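Side-chain contacts in putative ABC transporter, periplasmic binding protein, amino acid (Neisseria gonorrhoeae, PDB 2YJP), which probably serves as the periplasmic solute receptor of an ABC transporter, binding L-cysteine for uptake: residues Thr174-Phe179 / Leu188-Gln193; Thr195-Ala200 / Val207-Asp212; Asp199-Gly204 / Pro224-Ala229. The protein carries 1 engineered substitution. All blocks are in the same frame, centred on the assembly; numbering follows the deposited sequence.

Contact 1: residues Thr174-Phe179 / Leu188-Gln193; sequences TADAFF and LLKFDQ. With ZN (zinc ion), chain G; CYS (cysteine), chain D.
Leu188 and Phe179 make the apolar half of this contact: the two methyls of the leucine reach up to the beta-carbon of the phenylalanine, CD2 of Leu188 standing 3.9 Å from CB of Phe179 and CD1 of Leu188 at 4.2 Å from the same atom. The phenyl ring itself turns away from Leu188 and offers its edge to the carbonyl of Ala175 one helical turn back. Leu167 of strand 166-170 touches both side chains, and Phe179 is buried here. Toward the solvent side the packing gives way to a single polar link. Lys190, exposed and extended beyond CG, sends NZ across the Asp176 side chain roughly at right angles and forms a salt bridge with OD1 of Asp176 at 2.8 Å, approaching on the syn side and 17° out of the carboxylate plane. A chi1 of -180° swings the buried carboxylate of Asp176 off the helix toward the lysine, and its other oxygen, OD2, is held by the backbone N-H of Gly172. The carboxylate is thus gripped at both oxygens, and the lysine would be expected to stabilise its negative charge. At the start of the helix, Thr174 N donates to OXT of the bound cysteine (3.0 Å), while beyond the strand Asp192 OD2 binds a zinc ion at 2.0 Å together with Glu105. Helix 174-182 runs nearly antiparallel to strand 187-191, at 156° for the short segments, and joins it to strand 166-170 as a beta-alpha-beta unit.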
loop_
_atom_site.group_PDB
_atom_site.type_symbol
_atom_site.label_atom_id
_atom_site.label_comp_id
_atom_site.label_asym_id
_atom_site.label_seq_id
_atom_site.Cartn_x
_atom_site.Cartn_y
_atom_site.Cartn_z
ATOM N N THR A 174 5.161 1.580 7.252
ATOM C CA THR A 174 5.545 2.925 7.712
ATOM C C THR A 174 4.986 3.156 9.109
ATOM O O THR A 174 5.652 3.796 9.906
ATOM C CB THR A 174 5.050 4.016 6.791
ATOM O OG1 THR A 174 3.698 3.714 6.445
ATOM C CG2 THR A 174 5.951 4.116 5.471
ATOM N N ALA A 175 3.821 2.581 9.451
ATOM C CA ALA A 175 3.368 2.740 10.863
ATOM C C ALA A 175 4.327 2.094 11.860
ATOM O O ALA A 175 4.612 2.689 12.909
ATOM C CB ALA A 175 1.962 2.265 11.087
ATOM N N ASP A 176 4.788 0.872 11.534
ATOM C CA ASP A 176 5.815 0.170 12.316
ATOM C C ASP A 176 7.049 1.063 12.432
ATOM O O ASP A 176 7.548 1.289 13.534
ATOM C CB ASP A 176 6.154 -1.148 11.575
ATOM C CG ASP A 176 7.204 -1.984 12.268
ATOM O OD1 ASP A 176 7.674 -1.655 13.398
ATOM O OD2 ASP A 176 7.571 -2.999 11.638
ATOM N N ALA A 177 7.532 1.603 11.306
ATOM C CA ALA A 177 8.759 2.426 11.345
ATOM C C ALA A 177 8.559 3.758 12.143
ATOM O O ALA A 177 9.383 4.172 12.958
ATOM C CB ALA A 177 9.248 2.738 9.938
ATOM N N PHE A 178 7.423 4.366 11.942
ATOM C CA PHE A 178 7.094 5.577 12.654
ATOM C C PHE A 178 7.130 5.462 14.199
ATOM O O PHE A 178 7.794 6.252 14.867
ATOM C CB PHE A 178 5.725 6.074 12.220
ATOM C CG PHE A 178 5.299 7.349 12.902
ATOM C CD1 PHE A 178 5.882 8.566 12.549
ATOM C CD2 PHE A 178 4.312 7.338 13.876
ATOM C CE1 PHE A 178 5.486 9.792 13.165
ATOM C CE2 PHE A 178 3.893 8.555 14.491
ATOM C CZ PHE A 178 4.512 9.785 14.132
ATOM N N PHE A 179 6.411 4.477 14.739
ATOM C CA PHE A 179 6.333 4.248 16.192
ATOM C C PHE A 179 7.661 3.771 16.771
ATOM O O PHE A 179 8.075 4.254 17.796
ATOM C CB PHE A 179 5.175 3.282 16.497
ATOM C CG PHE A 179 3.871 3.988 16.572
ATOM C CD1 PHE A 179 3.497 4.649 17.737
ATOM C CD2 PHE A 179 3.068 4.104 15.463
ATOM C CE1 PHE A 179 2.320 5.357 17.792
ATOM C CE2 PHE A 179 1.900 4.800 15.504
ATOM C CZ PHE A 179 1.505 5.419 16.656
ATOM N N LEU A 188 4.897 -2.285 20.904
ATOM C CA LEU A 188 4.344 -2.778 19.638
ATOM C C LEU A 188 4.231 -4.299 19.588
ATOM O O LEU A 188 5.158 -5.038 19.966
ATOM C CB LEU A 188 5.242 -2.363 18.457
ATOM C CG LEU A 188 5.467 -0.860 18.264
ATOM C CD1 LEU A 188 6.492 -0.645 17.136
ATOM C CD2 LEU A 188 4.091 -0.084 18.064
ATOM N N LEU A 189 3.111 -4.751 19.065
ATOM C CA LEU A 189 2.935 -6.144 18.695
ATOM C C LEU A 189 2.740 -6.209 17.177
ATOM O O LEU A 189 1.823 -5.632 16.628
ATOM C CB LEU A 189 1.729 -6.742 19.408
ATOM C CG LEU A 189 1.451 -8.227 19.172
ATOM C CD1 LEU A 189 2.500 -9.058 19.745
ATOM C CD2 LEU A 189 0.308 -8.684 19.958
ATOM N N LYS A 190 3.628 -6.936 16.510
ATOM C CA LYS A 190 3.714 -6.913 15.049
ATOM C C LYS A 190 3.281 -8.270 14.434
ATOM O O LYS A 190 3.571 -9.325 14.967
ATOM C CB LYS A 190 5.133 -6.544 14.616
ATOM C CG LYS A 190 5.779 -5.488 15.464
ATOM C CD LYS A 190 7.052 -4.936 14.833
ATOM C CE LYS A 190 7.773 -4.010 15.829
ATOM N NZ LYS A 190 8.970 -3.291 15.281
ATOM N N PHE A 191 2.557 -8.220 13.316
ATOM C CA PHE A 191 2.154 -9.431 12.618
ATOM C C PHE A 191 2.557 -9.254 11.168
ATOM O O PHE A 191 2.479 -8.128 10.646
ATOM C CB PHE A 191 0.635 -9.574 12.714
ATOM C CG PHE A 191 0.147 -9.898 14.100
ATOM C CD1 PHE A 191 0.075 -11.234 14.546
ATOM C CD2 PHE A 191 -0.199 -8.880 14.967
ATOM C CE1 PHE A 191 -0.348 -11.527 15.852
ATOM C CE2 PHE A 191 -0.613 -9.159 16.282
ATOM C CZ PHE A 191 -0.701 -10.458 16.714
ATOM N N ASP A 192 2.993 -10.320 10.514
ATOM C CA ASP A 192 3.414 -10.291 9.072
ATOM C C ASP A 192 2.327 -9.784 8.099
ATOM O O ASP A 192 2.613 -9.015 7.207
ATOM C CB ASP A 192 3.862 -11.684 8.623
ATOM C CG ASP A 192 5.234 -12.100 9.211
ATOM O OD1 ASP A 192 5.767 -11.310 9.985
ATOM O OD2 ASP A 192 5.821 -13.192 8.882
ATOM N N GLN A 193 1.075 -10.205 8.307
ATOM C CA GLN A 193 -0.010 -10.012 7.389
ATOM C C GLN A 193 -1.075 -9.045 7.916
ATOM O O GLN A 193 -1.308 -9.011 9.162
ATOM C CB GLN A 193 -0.687 -11.360 7.185
ATOM C CG GLN A 193 0.256 -12.420 6.738
ATOM C CD GLN A 193 -0.495 -13.735 6.378
ATOM O OE1 GLN A 193 -1.485 -13.708 5.650
ATOM N NE2 GLN A 193 -0.020 -14.869 6.897
HETATM ZN ZN ZN G . 5.457 -13.818 7.021
HETATM N N CYS D . 1.912 2.179 2.352
HETATM C CA CYS D . 2.494 1.785 3.656
HETATM C C CYS D . 3.912 1.249 3.452
HETATM O O CYS D . 4.417 1.261 2.288
HETATM C CB CYS D . 1.666 0.709 4.345
HETATM S SG CYS D . 1.413 -0.785 3.371
HETATM O OXT CYS D . 4.533 0.835 4.434
#

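Contact 2: residues Thr195-Ala200 / Val207-Asp212; sequences TETFDA and VALAHD. With ZN (zinc ion), chain J; CYS (cysteine), chain D.
Leu209 sets one methyl, CD1, over a face of the Phe198 ring, 3.8 Å from the ring centroid and 19° off the ring normal, a CH-pi contact displaced toward the rim near CD1 of Phe198. The leucine side chain lies perpendicular to that of the phenylalanine. On another flank the same methyl meets CG2 of Thr197 at 3.4 Å, closer than carbons normally pack, again with the side chains roughly perpendicular. Leu209 gets there because its CG lies anti to the backbone N (chi1 180°), which carries CD1 out toward the helix. Thr197 divides its roles: CG2 faces the leucine, while OG1 turns back to the carbonyl of Gln193, the N-cap residue of the helix. Here helix 194-202 leans on strand 208-212 after leaving strand 187-191. The two strands run parallel with strand 166-170 between them, so the helix spans a beta-alpha-beta crossover that passes over one strand of the sheet. Nearer the pocket, CE2 of Phe198 lies 4.3 Å from CD2 of His211. The imidazole is fixed at both nitrogens: ND1 of His211 accepts the backbone N-H of Asp212 at 2.9 Å, with the donor only 7° out of the ring plane, and NE2 of His211 pairs with Asn194 OD1. That rotation directs the ring edge at the bound cysteine, whose CB is 3.7 Å from CE1 of His211. Asp212 OD2, also salt-bridged to Lys65, takes a hydrogen bond from the amino nitrogen of the cysteine at 2.7 Å.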
loop_
_atom_site.group_PDB
_atom_site.type_symbol
_atom_site.label_atom_id
_atom_site.label_comp_id
_atom_site.label_asym_id
_atom_site.label_seq_id
_atom_site.Cartn_x
_atom_site.Cartn_y
_atom_site.Cartn_z
ATOM N N THR A 195 -4.445 -9.276 7.607
ATOM C CA THR A 195 -5.536 -10.054 8.176
ATOM C C THR A 195 -5.226 -10.454 9.611
ATOM O O THR A 195 -6.044 -10.243 10.480
ATOM C CB THR A 195 -5.817 -11.304 7.325
ATOM O OG1 THR A 195 -6.200 -10.866 6.014
ATOM C CG2 THR A 195 -7.020 -12.116 7.929
ATOM N N GLU A 196 -4.030 -10.975 9.870
ATOM C CA GLU A 196 -3.626 -11.268 11.257
ATOM C C GLU A 196 -3.702 -10.030 12.132
ATOM O O GLU A 196 -4.223 -10.102 13.265
ATOM C CB GLU A 196 -2.201 -11.795 11.378
ATOM C CG GLU A 196 -1.915 -13.151 10.826
ATOM C CD GLU A 196 -0.376 -13.407 10.825
ATOM O OE1 GLU A 196 0.439 -12.509 10.357
ATOM O OE2 GLU A 196 0.019 -14.519 11.294
ATOM N N THR A 197 -3.189 -8.915 11.624
ATOM C CA THR A 197 -3.093 -7.698 12.432
ATOM C C THR A 197 -4.489 -7.171 12.851
ATOM O O THR A 197 -4.743 -6.864 14.021
ATOM C CB THR A 197 -2.313 -6.612 11.683
ATOM O OG1 THR A 197 -1.059 -7.158 11.249
ATOM C CG2 THR A 197 -2.043 -5.408 12.608
ATOM N N PHE A 198 -5.402 -7.123 11.907
ATOM C CA PHE A 198 -6.724 -6.665 12.216
ATOM C C PHE A 198 -7.500 -7.719 13.057
ATOM O O PHE A 198 -8.247 -7.338 13.939
ATOM C CB PHE A 198 -7.472 -6.293 10.961
ATOM C CG PHE A 198 -7.011 -5.040 10.351
ATOM C CD1 PHE A 198 -7.523 -3.793 10.778
ATOM C CD2 PHE A 198 -6.051 -5.057 9.329
ATOM C CE1 PHE A 198 -7.101 -2.616 10.208
ATOM C CE2 PHE A 198 -5.635 -3.846 8.735
ATOM C CZ PHE A 198 -6.176 -2.632 9.152
ATOM N N ASP A 199 -7.308 -9.014 12.777
ATOM C CA ASP A 199 -7.846 -10.055 13.638
ATOM C C ASP A 199 -7.322 -9.872 15.069
ATOM O O ASP A 199 -8.059 -10.063 16.012
ATOM C CB ASP A 199 -7.531 -11.503 13.173
ATOM C CG ASP A 199 -8.354 -11.955 11.941
ATOM O OD1 ASP A 199 -9.432 -11.357 11.637
ATOM O OD2 ASP A 199 -7.927 -12.947 11.261
ATOM N N ALA A 200 -6.059 -9.530 15.253
ATOM C CA ALA A 200 -5.603 -9.407 16.628
ATOM C C ALA A 200 -6.294 -8.236 17.316
ATOM O O ALA A 200 -6.426 -8.212 18.544
ATOM C CB ALA A 200 -4.107 -9.248 16.685
ATOM N N VAL A 207 -4.898 -2.403 22.187
ATOM C CA VAL A 207 -5.947 -1.410 22.427
ATOM C C VAL A 207 -6.225 -0.588 21.180
ATOM O O VAL A 207 -7.244 0.091 21.155
ATOM C CB VAL A 207 -5.582 -0.427 23.568
ATOM C CG1 VAL A 207 -5.334 -1.197 24.836
ATOM C CG2 VAL A 207 -4.358 0.371 23.226
ATOM N N ALA A 208 -5.340 -0.685 20.158
ATOM C CA ALA A 208 -5.397 0.102 18.937
ATOM C C ALA A 208 -4.465 -0.477 17.868
ATOM O O ALA A 208 -3.587 -1.305 18.161
ATOM C CB ALA A 208 -4.992 1.549 19.216
ATOM N N LEU A 209 -4.620 0.005 16.635
ATOM C CA LEU A 209 -3.832 -0.463 15.536
ATOM C C LEU A 209 -3.512 0.725 14.636
ATOM O O LEU A 209 -4.394 1.502 14.281
ATOM C CB LEU A 209 -4.613 -1.536 14.785
ATOM C CG LEU A 209 -4.002 -2.195 13.560
ATOM C CD1 LEU A 209 -4.783 -3.448 13.129
ATOM C CD2 LEU A 209 -3.878 -1.179 12.356
ATOM N N ALA A 210 -2.251 0.878 14.289
ATOM C CA ALA A 210 -1.823 1.980 13.452
ATOM C C ALA A 210 -1.464 1.492 12.044
ATOM O O ALA A 210 -0.861 0.418 11.894
ATOM C CB ALA A 210 -0.636 2.670 14.093
ATOM N N HIS A 211 -1.815 2.299 11.043
ATOM C CA HIS A 211 -1.611 1.955 9.611
ATOM C C HIS A 211 -1.933 3.187 8.752
ATOM O O HIS A 211 -2.287 4.251 9.291
ATOM C CB HIS A 211 -2.589 0.817 9.191
ATOM C CG HIS A 211 -1.994 -0.180 8.246
ATOM N ND1 HIS A 211 -1.291 0.190 7.119
ATOM C CD2 HIS A 211 -2.005 -1.533 8.256
ATOM C CE1 HIS A 211 -0.894 -0.891 6.474
ATOM N NE2 HIS A 211 -1.317 -1.950 7.142
ATOM N N ASP A 212 -1.859 3.023 7.421
ATOM C CA ASP A 212 -2.251 4.049 6.461
ATOM C C ASP A 212 -3.678 4.443 6.812
ATOM O O ASP A 212 -4.526 3.571 6.964
ATOM C CB ASP A 212 -2.194 3.495 4.987
ATOM C CG ASP A 212 -0.765 3.361 4.452
ATOM O OD1 ASP A 212 0.173 3.786 5.175
ATOM O OD2 ASP A 212 -0.552 2.822 3.284
HETATM ZN ZN ZN J . 1.878 -14.989 11.589
HETATM N N CYS D . 1.912 2.179 2.352
HETATM C CA CYS D . 2.494 1.785 3.656
HETATM C C CYS D . 3.912 1.249 3.452
HETATM O O CYS D . 4.417 1.261 2.288
HETATM C CB CYS D . 1.666 0.709 4.345
HETATM S SG CYS D . 1.413 -0.785 3.371
HETATM O OXT CYS D . 4.533 0.835 4.434
HETATM O O HOH W 1 3.215 -12.994 11.962
HETATM O O HOH W 2 1.565 -16.269 13.674
#

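Contact 3: residues Asp199-Gly204 / Pro224-Ala229; sequences DALKDG and PNFEVA. With ZN (zinc ion), chain H; EDO (1,2-ethanediol), chain K.
The carbonyl oxygen of Lys202 accepts a hydrogen bond from O1 of a 1,2-ethanediol molecule at 2.9 Å, and the far hydroxyl, O2, receives one from ND2 of Asn225 at 3.2 Å and a nearly straight 165°. The diol, probably from the crystallisation liquor, therefore bridges the last turn of the helix and the residue leading into the strand, with O1 lying at the edge of the Phe226 ring. The direct protein contact is apolar and centres on that ring. Atom CE1 of Phe226 lies 3.8 Å from CG of Leu201, and the branch CD2 of Leu201 comes just as close to the same ring carbon; the side chains pass antiparallel, flank to flank. With chi1 at 174°, the chain of Leu201 points away from its own N and its branched end reaches the strand. Lys202 adds mainly its backbone: its CA is 4.2 Å from CZ of Phe226, while the ammonium group turns off elsewhere. Trp219 of helix 213-222 touches both Leu201 and Phe226, and Val149 does likewise. Gly204, at a positive phi, ends the helix in a Schellman motif with its N-H bonded to Leu201 O at 2.9 Å. Preceding it, the exposed Asp203 binds a zinc ion through OD2. The arrangement is helix-on-sheet packing in one of the two alpha/beta lobes of a family 3 periplasmic solute-binding protein.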
loop_
_atom_site.group_PDB
_atom_site.type_symbol
_atom_site.label_atom_id
_atom_site.label_comp_id
_atom_site.label_asym_id
_atom_site.label_seq_id
_atom_site.Cartn_x
_atom_site.Cartn_y
_atom_site.Cartn_z
ATOM N N ASP A 199 -7.308 -9.014 12.777
ATOM C CA ASP A 199 -7.846 -10.055 13.638
ATOM C C ASP A 199 -7.322 -9.872 15.069
ATOM O O ASP A 199 -8.059 -10.063 16.012
ATOM C CB ASP A 199 -7.531 -11.503 13.173
ATOM C CG ASP A 199 -8.354 -11.955 11.941
ATOM O OD1 ASP A 199 -9.432 -11.357 11.637
ATOM O OD2 ASP A 199 -7.927 -12.947 11.261
ATOM N N ALA A 200 -6.059 -9.530 15.253
ATOM C CA ALA A 200 -5.603 -9.407 16.628
ATOM C C ALA A 200 -6.294 -8.236 17.316
ATOM O O ALA A 200 -6.426 -8.212 18.544
ATOM C CB ALA A 200 -4.107 -9.248 16.685
ATOM N N LEU A 201 -6.758 -7.271 16.525
ATOM C CA LEU A 201 -7.390 -6.092 17.108
ATOM C C LEU A 201 -8.801 -6.464 17.521
ATOM O O LEU A 201 -9.225 -6.204 18.684
ATOM C CB LEU A 201 -7.324 -4.884 16.157
ATOM C CG LEU A 201 -8.109 -3.660 16.665
ATOM C CD1 LEU A 201 -7.361 -2.957 17.787
ATOM C CD2 LEU A 201 -8.442 -2.734 15.516
ATOM N N LYS A 202 -9.491 -7.174 16.614
ATOM C CA LYS A 202 -10.803 -7.772 16.941
ATOM C C LYS A 202 -10.740 -8.647 18.195
ATOM O O LYS A 202 -11.696 -8.661 18.985
ATOM C CB LYS A 202 -11.381 -8.577 15.748
ATOM C CG LYS A 202 -12.058 -7.716 14.644
ATOM C CD LYS A 202 -11.957 -8.315 13.259
ATOM C CE LYS A 202 -12.729 -9.564 13.129
ATOM N NZ LYS A 202 -12.867 -10.049 11.715
ATOM N N ASP A 203 -9.645 -9.416 18.359
ATOM C CA ASP A 203 -9.491 -10.299 19.514
ATOM C C ASP A 203 -9.021 -9.565 20.799
ATOM O O ASP A 203 -8.836 -10.195 21.830
ATOM C CB ASP A 203 -8.514 -11.409 19.190
ATOM C CG ASP A 203 -9.062 -12.409 18.132
ATOM O OD1 ASP A 203 -10.286 -12.486 17.872
ATOM O OD2 ASP A 203 -8.228 -13.142 17.523
ATOM N N GLY A 204 -8.777 -8.257 20.742
ATOM C CA GLY A 204 -8.304 -7.538 21.920
ATOM C C GLY A 204 -6.836 -7.774 22.272
ATOM O O GLY A 204 -6.438 -7.594 23.408
ATOM N N PRO A 224 -17.861 -1.523 12.250
ATOM C CA PRO A 224 -18.313 -0.288 12.878
ATOM C C PRO A 224 -18.215 -0.227 14.411
ATOM O O PRO A 224 -18.554 0.770 14.975
ATOM C CB PRO A 224 -19.747 -0.140 12.363
ATOM C CG PRO A 224 -20.206 -1.600 12.219
ATOM C CD PRO A 224 -18.983 -2.320 11.707
ATOM N N ASN A 225 -17.694 -1.253 15.078
ATOM C CA ASN A 225 -17.367 -1.085 16.499
ATOM C C ASN A 225 -16.009 -0.414 16.706
ATOM O O ASN A 225 -15.554 -0.176 17.855
ATOM C CB ASN A 225 -17.469 -2.429 17.238
ATOM C CG ASN A 225 -18.926 -2.853 17.484
ATOM O OD1 ASN A 225 -19.848 -2.043 17.439
ATOM N ND2 ASN A 225 -19.122 -4.101 17.774
ATOM N N PHE A 226 -15.352 -0.100 15.585
ATOM C CA PHE A 226 -14.106 0.628 15.582
ATOM C C PHE A 226 -14.220 1.991 14.931
ATOM O O PHE A 226 -15.059 2.191 14.025
ATOM C CB PHE A 226 -13.033 -0.227 14.932
ATOM C CG PHE A 226 -12.797 -1.508 15.695
ATOM C CD1 PHE A 226 -11.882 -1.531 16.758
ATOM C CD2 PHE A 226 -13.559 -2.643 15.405
ATOM C CE1 PHE A 226 -11.694 -2.701 17.523
ATOM C CE2 PHE A 226 -13.406 -3.838 16.155
ATOM C CZ PHE A 226 -12.452 -3.885 17.230
ATOM N N GLU A 227 -13.421 2.934 15.421
ATOM C CA GLU A 227 -13.313 4.223 14.741
ATOM C C GLU A 227 -11.865 4.637 14.569
ATOM O O GLU A 227 -10.973 4.282 15.393
ATOM C CB GLU A 227 -14.114 5.324 15.467
ATOM C CG GLU A 227 -13.633 5.695 16.864
ATOM C CD GLU A 227 -14.543 6.696 17.564
ATOM O OE1 GLU A 227 -15.681 6.957 17.133
ATOM O OE2 GLU A 227 -14.196 7.239 18.604
ATOM N N VAL A 228 -11.627 5.389 13.493
ATOM C CA VAL A 228 -10.294 5.957 13.284
ATOM C C VAL A 228 -10.204 7.277 14.095
ATOM O O VAL A 228 -10.376 8.379 13.578
ATOM C CB VAL A 228 -9.967 6.060 11.811
ATOM C CG1 VAL A 228 -8.470 6.413 11.663
ATOM C CG2 VAL A 228 -10.348 4.704 11.044
ATOM N N ALA A 229 -9.962 7.136 15.387
ATOM C CA ALA A 229 -10.028 8.280 16.327
ATOM C C ALA A 229 -8.812 9.183 16.296
ATOM O O ALA A 229 -8.890 10.306 16.785
ATOM C CB ALA A 229 -10.309 7.817 17.728
HETATM ZN ZN ZN H . -9.422 -14.503 15.770
HETATM C C1 EDO K . -15.334 -8.074 18.475
HETATM O O1 EDO K . -14.178 -7.192 18.620
HETATM C C2 EDO K . -16.609 -7.254 18.695
HETATM O O2 EDO K . -16.469 -5.857 18.345
#

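In the fold
All three contacts lean on the same mixed sheet, and contacts 2 and 3 share helix 194-202 through Asp199 and Ala200; their centres are about 7 Å apart. Contact 1 lies about 9 Å from contact 2, centre to centre, and touches it where Phe191 CB meets Thr197 OG1 at 3.3 Å and where Phe179 CE2 meets Ala210 CB at 3.6 Å. Leu201 continues the packing from contact 2 into contact 3, its CD1 standing 3.8 Å from Ala208 CA. Contacts 1 and 2 both reach the bound cysteine, the former at its carboxylate and the latter at its amino group, whereas contact 3, about 16 Å from contact 1 between centres, lies away from the ligand pocket.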